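Local coordinates for Rab GTPase binding effector protein 1 (Homo sapiens, PDB 1TU3) that acts as an effector of Rab GTPases, probably binding Rab5 through a dimeric helical region near its C-terminus, at residues 50-55 against 62-67. Residues are numbered along the deposited sequence; the frame is centred on the assembly and turned at random.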
loop_
_atom_site.group_PDB
_atom_site.type_symbol
_atom_site.label_atom_id
_atom_site.label_comp_id
_atom_site.label_asym_id
_atom_site.label_seq_id
_atom_site.Cartn_x
_atom_site.Cartn_y
_atom_site.Cartn_z
ATOM N N GLU G 50 3.238 11.447 3.856
ATOM C CA GLU G 50 4.353 12.354 3.842
ATOM C C GLU G 50 3.797 13.777 3.901
ATOM O O GLU G 50 4.220 14.561 4.727
ATOM C CB GLU G 50 5.192 12.125 2.566
ATOM C CG GLU G 50 6.330 13.121 2.365
ATOM C CD GLU G 50 7.212 13.285 3.602
ATOM O OE1 GLU G 50 7.347 12.314 4.392
ATOM O OE2 GLU G 50 7.775 14.389 3.770
ATOM N N ARG G 51 2.825 14.092 3.048
ATOM C CA ARG G 51 2.094 15.345 3.188
ATOM C C ARG G 51 1.730 15.605 4.654
ATOM O O ARG G 51 2.038 16.659 5.195
ATOM C CB ARG G 51 0.820 15.327 2.365
ATOM C CG ARG G 51 1.008 15.613 0.896
ATOM C CD ARG G 51 -0.325 16.054 0.284
ATOM N NE ARG G 51 -1.185 14.927 -0.056
ATOM C CZ ARG G 51 -2.496 15.020 -0.265
ATOM N NH1 ARG G 51 -3.099 16.198 -0.159
ATOM N NH2 ARG G 51 -3.199 13.936 -0.594
ATOM N N ILE G 52 1.082 14.640 5.295
ATOM C CA ILE G 52 0.724 14.790 6.699
ATOM C C ILE G 52 1.939 15.088 7.578
ATOM O O ILE G 52 1.869 15.909 8.485
ATOM C CB ILE G 52 0.011 13.527 7.218
ATOM C CG1 ILE G 52 -1.426 13.509 6.676
ATOM C CG2 ILE G 52 0.034 13.491 8.743
ATOM C CD1 ILE G 52 -2.124 12.207 6.914
ATOM N N ARG G 53 3.052 14.424 7.298
ATOM C CA ARG G 53 4.292 14.667 8.017
ATOM C C ARG G 53 4.744 16.113 7.851
ATOM O O ARG G 53 5.469 16.650 8.682
ATOM C CB ARG G 53 5.388 13.741 7.483
ATOM C CG ARG G 53 6.213 13.072 8.570
ATOM C CD ARG G 53 7.673 13.401 8.447
ATOM N NE ARG G 53 8.223 13.086 7.133
ATOM C CZ ARG G 53 9.480 13.344 6.774
ATOM N NH1 ARG G 53 10.314 13.916 7.633
ATOM N NH2 ARG G 53 9.909 13.046 5.552
ATOM N N GLN G 54 4.325 16.736 6.761
ATOM C CA GLN G 54 4.735 18.095 6.469
ATOM C C GLN G 54 3.681 19.103 6.913
ATOM O O GLN G 54 3.905 20.310 6.843
ATOM C CB GLN G 54 4.995 18.256 4.968
ATOM C CG GLN G 54 6.115 17.377 4.418
ATOM C CD GLN G 54 7.450 17.654 5.075
ATOM O OE1 GLN G 54 7.821 18.809 5.278
ATOM N NE2 GLN G 54 8.183 16.601 5.403
ATOM N N ALA G 55 2.529 18.627 7.369
ATOM C CA ALA G 55 1.445 19.548 7.666
ATOM C C ALA G 55 1.801 20.404 8.875
ATOM O O ALA G 55 2.378 19.919 9.849
ATOM C CB ALA G 55 0.143 18.793 7.919
ATOM N N ARG G 62 -6.497 17.231 8.574
ATOM C CA ARG G 62 -7.844 16.779 8.241
ATOM C C ARG G 62 -8.133 16.949 6.759
ATOM O O ARG G 62 -8.826 16.125 6.161
ATOM C CB ARG G 62 -8.903 17.540 9.033
ATOM C CG ARG G 62 -9.084 17.109 10.492
ATOM C CD ARG G 62 -10.416 17.662 11.066
ATOM N NE ARG G 62 -10.469 19.130 11.136
ATOM C CZ ARG G 62 -9.877 19.862 12.079
ATOM N NH1 ARG G 62 -9.179 19.281 13.049
ATOM N NH2 ARG G 62 -9.985 21.179 12.052
ATOM N N ALA G 63 -7.614 18.017 6.165
ATOM C CA ALA G 63 -7.861 18.270 4.749
ATOM C C ALA G 63 -7.138 17.230 3.903
ATOM O O ALA G 63 -7.701 16.695 2.951
ATOM C CB ALA G 63 -7.390 19.673 4.362
ATOM N N ILE G 64 -5.885 16.953 4.255
ATOM C CA ILE G 64 -5.119 15.918 3.575
ATOM C C ILE G 64 -5.854 14.577 3.675
ATOM O O ILE G 64 -5.987 13.866 2.686
ATOM C CB ILE G 64 -3.713 15.760 4.196
ATOM C CG1 ILE G 64 -2.912 17.051 3.959
ATOM C CG2 ILE G 64 -3.008 14.509 3.613
ATOM C CD1 ILE G 64 -1.601 17.137 4.720
ATOM N N LEU G 65 -6.338 14.249 4.871
ATOM C CA LEU G 65 -6.997 12.973 5.079
ATOM C C LEU G 65 -8.298 12.908 4.299
ATOM O O LEU G 65 -8.896 11.841 4.168
ATOM C CB LEU G 65 -7.263 12.737 6.572
ATOM C CG LEU G 65 -6.085 12.229 7.423
ATOM C CD1 LEU G 65 -6.455 12.270 8.875
ATOM C CD2 LEU G 65 -5.707 10.819 7.037
ATOM N N ASN G 66 -8.728 14.052 3.770
ATOM C CA ASN G 66 -10.015 14.124 3.092
ATOM C C ASN G 66 -9.881 14.323 1.603
ATOM O O ASN G 66 -10.874 14.435 0.896
ATOM C CB ASN G 66 -10.854 15.249 3.679
ATOM C CG ASN G 66 -11.806 14.761 4.736
ATOM O OD1 ASN G 66 -12.793 14.080 4.433
ATOM N ND2 ASN G 66 -11.517 15.092 5.992
ATOM N N ASP G 67 -8.650 14.370 1.121
ATOM C CA ASP G 67 -8.434 14.570 -0.297
ATOM C C ASP G 67 -8.934 13.392 -1.125
ATOM O O ASP G 67 -9.865 12.685 -0.721
ATOM C CB ASP G 67 -6.957 14.811 -0.573
ATOM C CG ASP G 67 -6.736 16.053 -1.403
ATOM O OD1 ASP G 67 -7.481 16.218 -2.390
ATOM O OD2 ASP G 67 -5.832 16.857 -1.071
#
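Helix 20-54 ends here, and the short helix 58-64 folds back against its last turn, so the two form a helical hairpin. On the side of helix 20-54 turned from residues 62-67, Glu50 faces a chain of another protein, to which its OE2 hydrogen-bonds; Arg53 NE and NH2 both donate to Glu50 OE1, side-on, and Gln54 NE2 donates to Glu50 OE2. Arg51 points at the returning segment. Its CG stands anti to the carbonyl carbon and the chain bends at chi3 (-82°), which lays the guanidinium over Ile64, whose CG2 sits 3.9 Å above the plane at its centre. From there Arg51 NH1 donates to Asp67 OD2 at 3.0 Å, nearly straight at 161°; the carboxylate oxygen lies close to the guanidinium plane, while the nitrogen comes in from above the carboxylate plane. Ile64 is the centre of the apolar part, and buried Ile52 packs on it, CG1 to Ile64 CG2 at 3.6 Å. At about a right angle to Leu65, Ile52 CD1 touches Leu65 CD2 at 3.8 Å. Ile52 and Leu65 also both touch Leu49 of the second subunit, so the hairpin packing runs on into the dimer interface. Ala55 closes the row, its CB 4.0 Å from Ile64 CD1. Ile64 CD1 lies 3.7 Å from Arg51 C, against the helix backbone. A type I turn from Ile64 to Asp67 carries the acid round to the arginine. That bridge joins a partly exposed Arg51 to an exposed Asp67, so solvent would probably screen it, and aliphatic packing along Ile64 sets the fit more than charge.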